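Local coordinates for protein nicotinamide-nucleotide adenylyltransferase NadR family / Ribosylnicotinamide kinase (PDB 6GYF) that probably combines a kinase that phosphorylates nicotinamide riboside with an adenylyltransferase that would turn nicotinamide mononucleotide into NAD, at residues Leu61-Arg66 against Val82-Glu87; His178-Val183 against Pro250-Ile255; Ile342-Gly347 against Tyr359-Asp364. All coordinates share one frame; numbering follows the deposited sequence.

Contact 1: Leu61-Arg66 against Val82-Glu87. With NMN (beta-nicotinamide ribose monophosphate), chain C.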
loop_
_atom_site.group_PDB
_atom_site.type_symbol
_atom_site.label_atom_id
_atom_site.label_comp_id
_atom_site.label_asym_id
_atom_site.label_seq_id
_atom_site.Cartn_x
_atom_site.Cartn_y
_atom_site.Cartn_z
ATOM N N LEU A 61 9.362 -3.845 -1.540
ATOM C CA LEU A 61 9.566 -2.960 -2.689
ATOM C C LEU A 61 10.777 -3.452 -3.469
ATOM O O LEU A 61 11.843 -2.820 -3.468
ATOM C CB LEU A 61 9.757 -1.503 -2.265
ATOM C CG LEU A 61 8.606 -0.714 -1.654
ATOM C CD1 LEU A 61 9.062 0.707 -1.482
ATOM C CD2 LEU A 61 7.400 -0.741 -2.554
ATOM N N PRO A 62 10.661 -4.597 -4.131
ATOM C CA PRO A 62 11.755 -5.048 -4.989
ATOM C C PRO A 62 12.023 -4.028 -6.080
ATOM O O PRO A 62 11.277 -3.068 -6.289
ATOM C CB PRO A 62 11.244 -6.370 -5.563
ATOM C CG PRO A 62 9.773 -6.316 -5.397
ATOM C CD PRO A 62 9.527 -5.535 -4.156
ATOM N N LEU A 63 13.135 -4.238 -6.773
ATOM C CA LEU A 63 13.523 -3.341 -7.853
ATOM C C LEU A 63 12.397 -3.131 -8.865
ATOM O O LEU A 63 12.108 -1.992 -9.251
ATOM C CB LEU A 63 14.771 -3.887 -8.537
ATOM C CG LEU A 63 15.259 -2.995 -9.668
ATOM C CD1 LEU A 63 15.529 -1.542 -9.211
ATOM C CD2 LEU A 63 16.469 -3.625 -10.293
ATOM N N GLU A 64 11.722 -4.212 -9.279
ATOM C CA GLU A 64 10.671 -4.086 -10.295
ATOM C C GLU A 64 9.544 -3.182 -9.812
ATOM O O GLU A 64 9.158 -2.232 -10.503
ATOM C CB GLU A 64 10.114 -5.461 -10.673
ATOM C CG GLU A 64 8.975 -5.463 -11.712
ATOM C CD GLU A 64 9.454 -5.298 -13.157
ATOM O OE1 GLU A 64 10.679 -5.428 -13.398
ATOM O OE2 GLU A 64 8.594 -5.096 -14.059
ATOM N N LYS A 65 9.025 -3.441 -8.607
ATOM C CA LYS A 65 7.949 -2.611 -8.083
ATOM C C LYS A 65 8.398 -1.162 -7.922
ATOM O O LYS A 65 7.642 -0.238 -8.235
ATOM C CB LYS A 65 7.444 -3.181 -6.757
ATOM C CG LYS A 65 6.164 -2.530 -6.238
ATOM C CD LYS A 65 5.647 -3.194 -4.951
ATOM C CE LYS A 65 4.398 -4.068 -5.193
ATOM N NZ LYS A 65 4.201 -5.170 -4.177
ATOM N N ARG A 66 9.625 -0.937 -7.436
ATOM C CA ARG A 66 10.128 0.431 -7.295
ATOM C C ARG A 66 10.234 1.132 -8.642
ATOM O O ARG A 66 9.933 2.327 -8.752
ATOM C CB ARG A 66 11.469 0.427 -6.575
ATOM C CG ARG A 66 11.311 0.220 -5.079
ATOM C CD ARG A 66 12.638 0.267 -4.356
ATOM N NE ARG A 66 13.261 -1.044 -4.397
ATOM C CZ ARG A 66 14.506 -1.251 -4.788
ATOM N NH1 ARG A 66 15.273 -0.228 -5.148
ATOM N NH2 ARG A 66 14.984 -2.483 -4.806
ATOM N N VAL A 82 12.749 7.307 -16.409
ATOM C CA VAL A 82 13.089 6.375 -15.337
ATOM C C VAL A 82 13.657 5.100 -15.948
ATOM O O VAL A 82 13.024 4.498 -16.822
ATOM C CB VAL A 82 11.847 6.054 -14.492
ATOM C CG1 VAL A 82 12.138 4.944 -13.505
ATOM C CG2 VAL A 82 11.324 7.306 -13.798
ATOM N N SER A 83 14.803 4.635 -15.442
ATOM C CA SER A 83 15.463 3.443 -15.975
ATOM C C SER A 83 15.881 2.496 -14.857
ATOM O O SER A 83 16.079 2.893 -13.707
ATOM C CB SER A 83 16.698 3.784 -16.812
ATOM O OG SER A 83 16.341 4.307 -18.071
ATOM N N MET A 84 16.002 1.223 -15.215
ATOM C CA MET A 84 16.349 0.158 -14.286
ATOM C C MET A 84 17.796 -0.243 -14.530
ATOM O O MET A 84 18.193 -0.462 -15.682
ATOM C CB MET A 84 15.434 -1.051 -14.481
ATOM C CG MET A 84 14.839 -1.625 -13.224
ATOM S SD MET A 84 13.725 -2.983 -13.636
ATOM C CE MET A 84 14.888 -4.218 -14.262
ATOM N N LEU A 85 18.587 -0.308 -13.456
ATOM C CA LEU A 85 19.953 -0.841 -13.485
ATOM C C LEU A 85 19.987 -2.109 -12.632
ATOM O O LEU A 85 20.128 -2.043 -11.406
ATOM C CB LEU A 85 20.951 0.200 -12.992
ATOM C CG LEU A 85 22.427 -0.148 -13.131
ATOM C CD1 LEU A 85 22.743 -0.601 -14.540
ATOM C CD2 LEU A 85 23.235 1.081 -12.811
ATOM N N ASN A 86 19.898 -3.262 -13.296
ATOM C CA ASN A 86 19.763 -4.550 -12.622
ATOM C C ASN A 86 21.148 -4.989 -12.159
ATOM O O ASN A 86 22.004 -5.331 -12.982
ATOM C CB ASN A 86 19.134 -5.562 -13.579
ATOM C CG ASN A 86 18.559 -6.782 -12.871
ATOM O OD1 ASN A 86 19.248 -7.470 -12.119
ATOM N ND2 ASN A 86 17.284 -7.064 -13.134
ATOM N N GLU A 87 21.380 -4.971 -10.844
ATOM C CA GLU A 87 22.686 -5.294 -10.285
ATOM C C GLU A 87 22.831 -6.772 -9.909
ATOM O O GLU A 87 23.743 -7.115 -9.143
ATOM C CB GLU A 87 22.991 -4.398 -9.078
ATOM C CG GLU A 87 23.438 -2.981 -9.441
ATOM C CD GLU A 87 23.471 -2.051 -8.230
ATOM O OE1 GLU A 87 22.763 -2.364 -7.247
ATOM O OE2 GLU A 87 24.188 -1.015 -8.254
HETATM O O3P NMN C . 1.747 -5.400 -3.185
HETATM P P NMN C . 1.586 -4.130 -2.384
HETATM O O1P NMN C . 2.610 -3.064 -2.696
HETATM O O2P NMN C . 1.340 -4.348 -0.911
HETATM O O5R NMN C . 0.201 -3.507 -2.920
HETATM C C5R NMN C . -1.025 -3.790 -2.252
HETATM C C4R NMN C . -2.194 -3.341 -3.120
HETATM O O4R NMN C . -3.377 -4.050 -2.738
HETATM C C3R NMN C . -2.466 -1.854 -2.949
HETATM O O3R NMN C . -2.360 -1.198 -4.220
HETATM C C2R NMN C . -3.861 -1.746 -2.348
HETATM O O2R NMN C . -4.752 -0.954 -3.145
HETATM C C1R NMN C . -4.389 -3.169 -2.244
HETATM N N1 NMN C . -4.678 -3.488 -0.844
HETATM C C2 NMN C . -5.919 -3.844 -0.490
HETATM C C3 NMN C . -6.218 -4.152 0.832
HETATM C C7 NMN C . -7.612 -4.549 1.217
HETATM O O7 NMN C . -7.835 -4.917 2.359
HETATM N N7 NMN C . -8.574 -4.489 0.299
HETATM C C4 NMN C . -5.219 -4.089 1.793
HETATM C C5 NMN C . -3.940 -3.717 1.399
HETATM C C6 NMN C . -3.696 -3.421 0.064
#
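Within the beta-alpha-beta unit built from strand 43-50, helix 63-73 and strand 80-86, Leu-63 on the first helical turn meets Met-84 on strand 80-86, at one edge of the five-stranded sheet. The joining is mainly apolar, and no hydrogen bond links the two segments. CG of Leu-63 lies 3.8 Å from CG of Met-84. With its CG anti to the backbone N (chi1 -179°), Leu-63 reaches out to the strand, its CD2 passing 4.1 Å from the carbonyl O of Leu-85 and resting beside CA of Asn-86. The methionine chain bends at its last torsion, and SD of Met-84 stands 3.9 Å from OE1 of Glu-64 at the exposed margin. Leu-63 also touches Val-48 and Met-84 touches Phe-67, which carries the apolar layer along helix and sheet. From the same helical turn Lys-65, its chain bent at chi3, reaches the phosphate of NMN, where NZ bonds O3P at 2.7 Å and, weakly, O1P at 3.0 Å. Arg-66 turns another way, forming a salt bridge with Asp-54. A helix laid against successive parallel strands in this manner is typical of the Rossmann-like fold of nucleotidylyltransferases.

Contact 2: His178-Val183 against Pro250-Ile255. With NMN (beta-nicotinamide ribose monophosphate), chain C.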
loop_
_atom_site.group_PDB
_atom_site.type_symbol
_atom_site.label_atom_id
_atom_site.label_comp_id
_atom_site.label_asym_id
_atom_site.label_seq_id
_atom_site.Cartn_x
_atom_site.Cartn_y
_atom_site.Cartn_z
ATOM N N HIS A 178 1.644 1.457 -0.579
ATOM C CA HIS A 178 2.321 0.320 0.046
ATOM C C HIS A 178 2.544 0.442 1.550
ATOM O O HIS A 178 2.620 -0.587 2.234
ATOM C CB HIS A 178 3.687 0.121 -0.614
ATOM C CG HIS A 178 4.503 -0.977 -0.010
ATOM N ND1 HIS A 178 4.300 -2.306 -0.308
ATOM C CD2 HIS A 178 5.536 -0.942 0.859
ATOM C CE1 HIS A 178 5.166 -3.046 0.359
ATOM N NE2 HIS A 178 5.925 -2.242 1.079
ATOM N N PHE A 179 2.665 1.654 2.089
ATOM C CA PHE A 179 3.069 1.836 3.482
ATOM C C PHE A 179 1.897 2.068 4.426
ATOM O O PHE A 179 2.119 2.335 5.614
ATOM C CB PHE A 179 4.053 3.007 3.602
ATOM C CG PHE A 179 5.406 2.743 2.999
ATOM C CD1 PHE A 179 6.333 1.961 3.658
ATOM C CD2 PHE A 179 5.749 3.288 1.771
ATOM C CE1 PHE A 179 7.576 1.722 3.100
ATOM C CE2 PHE A 179 6.981 3.051 1.212
ATOM C CZ PHE A 179 7.898 2.268 1.876
ATOM N N SER A 180 0.664 1.997 3.929
ATOM C CA SER A 180 -0.490 2.292 4.764
ATOM C C SER A 180 -0.767 1.164 5.758
ATOM O O SER A 180 -0.796 -0.019 5.391
ATOM C CB SER A 180 -1.715 2.545 3.891
ATOM O OG SER A 180 -2.820 2.960 4.688
ATOM N N LYS A 181 -0.971 1.543 7.021
ATOM C CA LYS A 181 -1.585 0.637 7.974
ATOM C C LYS A 181 -3.055 0.422 7.607
ATOM O O LYS A 181 -3.743 1.323 7.116
ATOM C CB LYS A 181 -1.482 1.200 9.389
ATOM C CG LYS A 181 -0.094 1.203 9.928
ATOM C CD LYS A 181 0.256 -0.131 10.522
ATOM C CE LYS A 181 1.650 -0.090 11.099
ATOM N NZ LYS A 181 2.565 0.269 9.977
ATOM N N VAL A 182 -3.546 -0.785 7.869
ATOM C CA VAL A 182 -4.894 -1.177 7.492
ATOM C C VAL A 182 -5.580 -1.794 8.708
ATOM O O VAL A 182 -5.102 -2.787 9.263
ATOM C CB VAL A 182 -4.898 -2.170 6.317
ATOM C CG1 VAL A 182 -6.298 -2.713 6.115
ATOM C CG2 VAL A 182 -4.354 -1.528 5.036
ATOM N N VAL A 183 -6.703 -1.218 9.108
ATOM C CA VAL A 183 -7.567 -1.793 10.125
ATOM C C VAL A 183 -8.842 -2.259 9.438
ATOM O O VAL A 183 -9.448 -1.506 8.667
ATOM C CB VAL A 183 -7.885 -0.781 11.236
ATOM C CG1 VAL A 183 -8.721 -1.448 12.336
ATOM C CG2 VAL A 183 -6.593 -0.151 11.783
ATOM N N PRO A 250 -6.103 9.953 -1.560
ATOM C CA PRO A 250 -5.282 11.110 -1.168
ATOM C C PRO A 250 -5.587 11.623 0.223
ATOM O O PRO A 250 -4.819 12.439 0.741
ATOM C CB PRO A 250 -5.632 12.161 -2.227
ATOM C CG PRO A 250 -6.924 11.698 -2.820
ATOM C CD PRO A 250 -6.831 10.207 -2.805
ATOM N N ALA A 251 -6.718 11.234 0.813
ATOM C CA ALA A 251 -7.022 11.608 2.186
ATOM C C ALA A 251 -6.317 10.723 3.214
ATOM O O ALA A 251 -6.285 11.067 4.404
ATOM C CB ALA A 251 -8.536 11.559 2.404
ATOM N N ASN A 252 -5.713 9.625 2.778
ATOM C CA ASN A 252 -5.049 8.711 3.693
ATOM C C ASN A 252 -3.846 9.389 4.324
ATOM O O ASN A 252 -2.990 9.946 3.626
ATOM C CB ASN A 252 -4.631 7.448 2.945
ATOM C CG ASN A 252 -4.056 6.393 3.850
ATOM O OD1 ASN A 252 -3.934 6.587 5.055
ATOM N ND2 ASN A 252 -3.720 5.248 3.274
ATOM N N GLN A 253 -3.805 9.371 5.654
ATOM C CA GLN A 253 -2.721 9.993 6.397
ATOM C C GLN A 253 -1.732 8.978 6.967
ATOM O O GLN A 253 -0.730 9.380 7.571
ATOM C CB GLN A 253 -3.309 10.898 7.488
ATOM C CG GLN A 253 -4.205 11.990 6.879
ATOM C CD GLN A 253 -4.617 13.086 7.853
ATOM O OE1 GLN A 253 -4.604 14.264 7.499
ATOM N NE2 GLN A 253 -5.045 12.705 9.058
ATOM N N GLY A 254 -1.960 7.684 6.735
ATOM C CA GLY A 254 -1.104 6.615 7.211
ATOM C C GLY A 254 -1.877 5.406 7.718
ATOM O O GLY A 254 -1.336 4.293 7.800
ATOM N N ILE A 255 -3.156 5.613 8.034
ATOM C CA ILE A 255 -4.020 4.565 8.567
ATOM C C ILE A 255 -5.370 4.683 7.879
ATOM O O ILE A 255 -5.936 5.783 7.826
ATOM C CB ILE A 255 -4.207 4.707 10.095
ATOM C CG1 ILE A 255 -2.870 4.659 10.833
ATOM C CG2 ILE A 255 -5.140 3.639 10.637
ATOM C CD1 ILE A 255 -2.935 5.280 12.227
HETATM O O3P NMN C . 1.747 -5.400 -3.185
HETATM P P NMN C . 1.586 -4.130 -2.384
HETATM O O1P NMN C . 2.610 -3.064 -2.696
HETATM O O2P NMN C . 1.340 -4.348 -0.911
HETATM O O5R NMN C . 0.201 -3.507 -2.920
HETATM C C5R NMN C . -1.025 -3.790 -2.252
HETATM C C4R NMN C . -2.194 -3.341 -3.120
HETATM O O4R NMN C . -3.377 -4.050 -2.738
HETATM C C3R NMN C . -2.466 -1.854 -2.949
HETATM O O3R NMN C . -2.360 -1.198 -4.220
HETATM C C2R NMN C . -3.861 -1.746 -2.348
HETATM O O2R NMN C . -4.752 -0.954 -3.145
HETATM C C1R NMN C . -4.389 -3.169 -2.244
HETATM N N1 NMN C . -4.678 -3.488 -0.844
HETATM C C2 NMN C . -5.919 -3.844 -0.490
HETATM C C3 NMN C . -6.218 -4.152 0.832
HETATM C C7 NMN C . -7.612 -4.549 1.217
HETATM O O7 NMN C . -7.835 -4.917 2.359
HETATM N N7 NMN C . -8.574 -4.489 0.299
HETATM C C4 NMN C . -5.219 -4.089 1.793
HETATM C C5 NMN C . -3.940 -3.717 1.399
HETATM C C6 NMN C . -3.696 -3.421 0.064
#
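Lys-181 and Ile-255 pair as a parallel beta bridge with CA atoms 4.7 Å apart: Lys-181 N donates to Gly-254 O at 2.9 Å, and Ile-255 CA makes a C-H...O contact with Lys-181 O at 3.6 Å. Just ahead of the bridge, Asn-252 works with both ends of its amide. ND2 gives a nearly straight bond (172°) to Ser-180 OG at 2.8 Å, the hydroxyl lying in the amide plane, and also bonds Val-247 O. OD1 of Asn-252 takes Gly-254 N at 2.8 Å from above its carbonyl plane, closing an Asx turn. Gly-254 has backbone angles at which a CB would jam against the carbonyl O of Gln-253, which calls for glycine. The bridge joins strands 181-186 and 255-259, neighbours in the parallel sheet of what is probably a P-loop kinase domain, strand 181-186 running on toward the likely Walker A loop. With an alanine in place of Asn-252, Ser-180 OG and Val-247 O are without this donor and Gly-254 N without its acceptor, and the turn would probably be set free to shift. Ser-180 holds OG anti to its own N (chi1 -174°), where it also donates to Lys-181 O. Lys-181 CB packs on Ile-255 CG1 at 4.0 Å, while its NZ goes off to Gln-165. Just before the strand, His-178 presents its ring edge to the NMN phosphate, ND1 donating to O1P at 3.0 Å, and NE2 bonds Ile-59 O.

Contact 3: Ile342-Gly347 against Tyr359-Asp364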
loop_
_atom_site.group_PDB
_atom_site.type_symbol
_atom_site.label_atom_id
_atom_site.label_comp_id
_atom_site.label_asym_id
_atom_site.label_seq_id
_atom_site.Cartn_x
_atom_site.Cartn_y
_atom_site.Cartn_z
ATOM N N ILE A 342 -10.946 -9.099 19.681
ATOM C CA ILE A 342 -12.391 -9.236 19.786
ATOM C C ILE A 342 -12.900 -8.222 20.797
ATOM O O ILE A 342 -12.375 -8.136 21.914
ATOM C CB ILE A 342 -12.796 -10.655 20.205
ATOM C CG1 ILE A 342 -12.180 -11.691 19.276
ATOM C CG2 ILE A 342 -14.307 -10.796 20.113
ATOM C CD1 ILE A 342 -12.626 -13.105 19.571
ATOM N N LEU A 343 -13.942 -7.482 20.421
ATOM C CA LEU A 343 -14.492 -6.416 21.255
ATOM C C LEU A 343 -15.623 -6.976 22.119
ATOM O O LEU A 343 -16.808 -6.665 21.964
ATOM C CB LEU A 343 -14.956 -5.268 20.384
ATOM C CG LEU A 343 -13.936 -4.800 19.358
ATOM C CD1 LEU A 343 -14.551 -3.773 18.426
ATOM C CD2 LEU A 343 -12.745 -4.191 20.064
ATOM N N ASP A 344 -15.211 -7.843 23.044
ATOM C CA ASP A 344 -16.108 -8.535 23.972
ATOM C C ASP A 344 -16.302 -7.686 25.231
ATOM O O ASP A 344 -15.777 -7.969 26.313
ATOM C CB ASP A 344 -15.559 -9.922 24.292
ATOM C CG ASP A 344 -14.102 -9.888 24.781
ATOM O OD1 ASP A 344 -13.439 -8.837 24.660
ATOM O OD2 ASP A 344 -13.607 -10.925 25.276
ATOM N N ASP A 345 -17.090 -6.618 25.074
ATOM C CA ASP A 345 -17.342 -5.743 26.214
ATOM C C ASP A 345 -18.838 -5.577 26.429
ATOM O O ASP A 345 -19.627 -6.335 25.852
ATOM C CB ASP A 345 -16.665 -4.384 26.010
ATOM C CG ASP A 345 -15.191 -4.524 25.622
ATOM O OD1 ASP A 345 -14.905 -4.917 24.476
ATOM O OD2 ASP A 345 -14.309 -4.324 26.482
ATOM N N GLU A 346 -19.244 -4.568 27.202
ATOM C CA GLU A 346 -20.630 -4.463 27.657
ATOM C C GLU A 346 -21.038 -5.754 28.381
ATOM O O GLU A 346 -21.769 -6.598 27.865
ATOM C CB GLU A 346 -21.573 -4.128 26.496
ATOM C CG GLU A 346 -22.982 -3.723 26.916
ATOM C CD GLU A 346 -23.959 -4.887 26.916
ATOM O OE1 GLU A 346 -23.921 -5.698 25.966
ATOM O OE2 GLU A 346 -24.765 -4.994 27.863
ATOM N N GLY A 347 -20.503 -5.901 29.592
ATOM C CA GLY A 347 -20.646 -7.134 30.345
ATOM C C GLY A 347 -19.454 -8.068 30.303
ATOM O O GLY A 347 -19.554 -9.220 29.866
ATOM N N TYR A 359 -16.190 0.793 21.855
ATOM C CA TYR A 359 -15.358 1.763 21.142
ATOM C C TYR A 359 -14.058 2.066 21.894
ATOM O O TYR A 359 -13.013 2.297 21.267
ATOM C CB TYR A 359 -16.132 3.058 20.911
ATOM C CG TYR A 359 -15.251 4.197 20.452
ATOM C CD1 TYR A 359 -14.867 4.310 19.122
ATOM C CD2 TYR A 359 -14.796 5.162 21.350
ATOM C CE1 TYR A 359 -14.028 5.343 18.702
ATOM C CE2 TYR A 359 -13.974 6.195 20.940
ATOM C CZ TYR A 359 -13.597 6.280 19.621
ATOM O OH TYR A 359 -12.778 7.307 19.222
ATOM N N HIS A 360 -14.110 2.123 23.233
ATOM C CA HIS A 360 -12.894 2.334 24.010
ATOM C C HIS A 360 -11.878 1.234 23.740
ATOM O O HIS A 360 -10.685 1.503 23.550
ATOM C CB HIS A 360 -13.216 2.388 25.490
ATOM C CG HIS A 360 -13.753 3.696 25.964
ATOM N ND1 HIS A 360 -15.074 4.049 25.830
ATOM C CD2 HIS A 360 -13.166 4.703 26.654
ATOM C CE1 HIS A 360 -15.271 5.234 26.383
ATOM N NE2 HIS A 360 -14.129 5.650 26.897
ATOM N N HIS A 361 -12.332 -0.022 23.785
ATOM C CA HIS A 361 -11.461 -1.150 23.485
ATOM C C HIS A 361 -10.877 -1.004 22.089
ATOM O O HIS A 361 -9.669 -1.140 21.888
ATOM C CB HIS A 361 -12.253 -2.460 23.640
ATOM C CG HIS A 361 -11.425 -3.718 23.613
ATOM N ND1 HIS A 361 -10.043 -3.719 23.620
ATOM C CD2 HIS A 361 -11.794 -5.022 23.562
ATOM C CE1 HIS A 361 -9.596 -4.965 23.581
ATOM N NE2 HIS A 361 -10.640 -5.775 23.538
ATOM N N ALA A 362 -11.720 -0.678 21.112
ATOM C CA ALA A 362 -11.255 -0.639 19.732
ATOM C C ALA A 362 -10.223 0.468 19.520
ATOM O O ALA A 362 -9.167 0.239 18.918
ATOM C CB ALA A 362 -12.452 -0.466 18.785
ATOM N N ILE A 363 -10.504 1.676 20.009
ATOM C CA ILE A 363 -9.586 2.772 19.721
ATOM C C ILE A 363 -8.262 2.549 20.429
ATOM O O ILE A 363 -7.212 3.019 19.968
ATOM C CB ILE A 363 -10.190 4.136 20.112
ATOM C CG1 ILE A 363 -9.348 5.269 19.530
ATOM C CG2 ILE A 363 -10.306 4.285 21.595
ATOM C CD1 ILE A 363 -9.458 5.337 17.986
ATOM N N ASP A 364 -8.281 1.815 21.545
ATOM C CA ASP A 364 -7.033 1.514 22.228
ATOM C C ASP A 364 -6.234 0.472 21.464
ATOM O O ASP A 364 -4.996 0.530 21.433
ATOM C CB ASP A 364 -7.296 1.064 23.661
ATOM C CG ASP A 364 -6.044 1.081 24.476
ATOM O OD1 ASP A 364 -5.319 2.099 24.333
ATOM O OD2 ASP A 364 -5.777 0.098 25.215
#
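His-361, Leu-343 and Ala-362 carry most of the contact between the loop leaving strand 340-342 and helix 358-370, at one border of the parallel sheet of the probable P-loop kinase domain. The loop bends through two successive inverse gamma turns, centred on Leu-343 and Asp-344, and in doing so brings residues 342-345 up to one imidazole. His-361, which has the largest share of the contact, points its CB toward the loop; with CG anti to the backbone N (chi1 -169°) its ring extends away from the helix axis and reaches the loop. The side chains of Leu-343 and His-361 meet at a slant, CD2 of Leu-343 lying 3.7 Å from CD2 of His-361. Both methyls of this leucine also pack against the next residue of the helix: Leu-343 CD1 is 3.9 Å from Ala-362 CB, and Leu-343 CD2 is 3.8 Å from Ala-362 N. Leu-196 and Ile-300 also touch Leu-343, so that it is buried between helix 193-203, the loop at Ile-300 and helix 358-370. Tyr-355 stacks with the ring of His-361. Two acidic groups lie near the imidazole edge, close to its plane. Asp-344 OD1 is 4.3 Å from His-361 NE2, and together with Asp-345 it might favour a protonated histidine, though the charged atoms are not in contact. Asp-345 comes in at the CD2 edge, its side chain at about a right angle to that of His-361 and its carboxylate plane turned 71° from the imidazole, and its OD1 sits 3.2 Å from His-361 CD2.

Followed from the N terminus, the three contacts stand in series, none nesting within or crossing another. Contact 1 closes a short excursion of 15 residues and ties helix 63-73 to the edge of the five-stranded sheet. Contact 2 spans 66 residues, mostly helical, and joins strand 181-186 to the start of strand 255-259 in the second sheet. Contact 3 closes only 11 residues, setting the C-terminal helix 358-370 beside the far strand of that sheet. Contacts 1 and 2 meet directly, Leu-61 packing on His-178 and Phe-179, and both reach NMN between the two halves of the chain. Contact 3 remains separate, its nearest atoms about 7 Å from contact 2 and about 27 Å from contact 1.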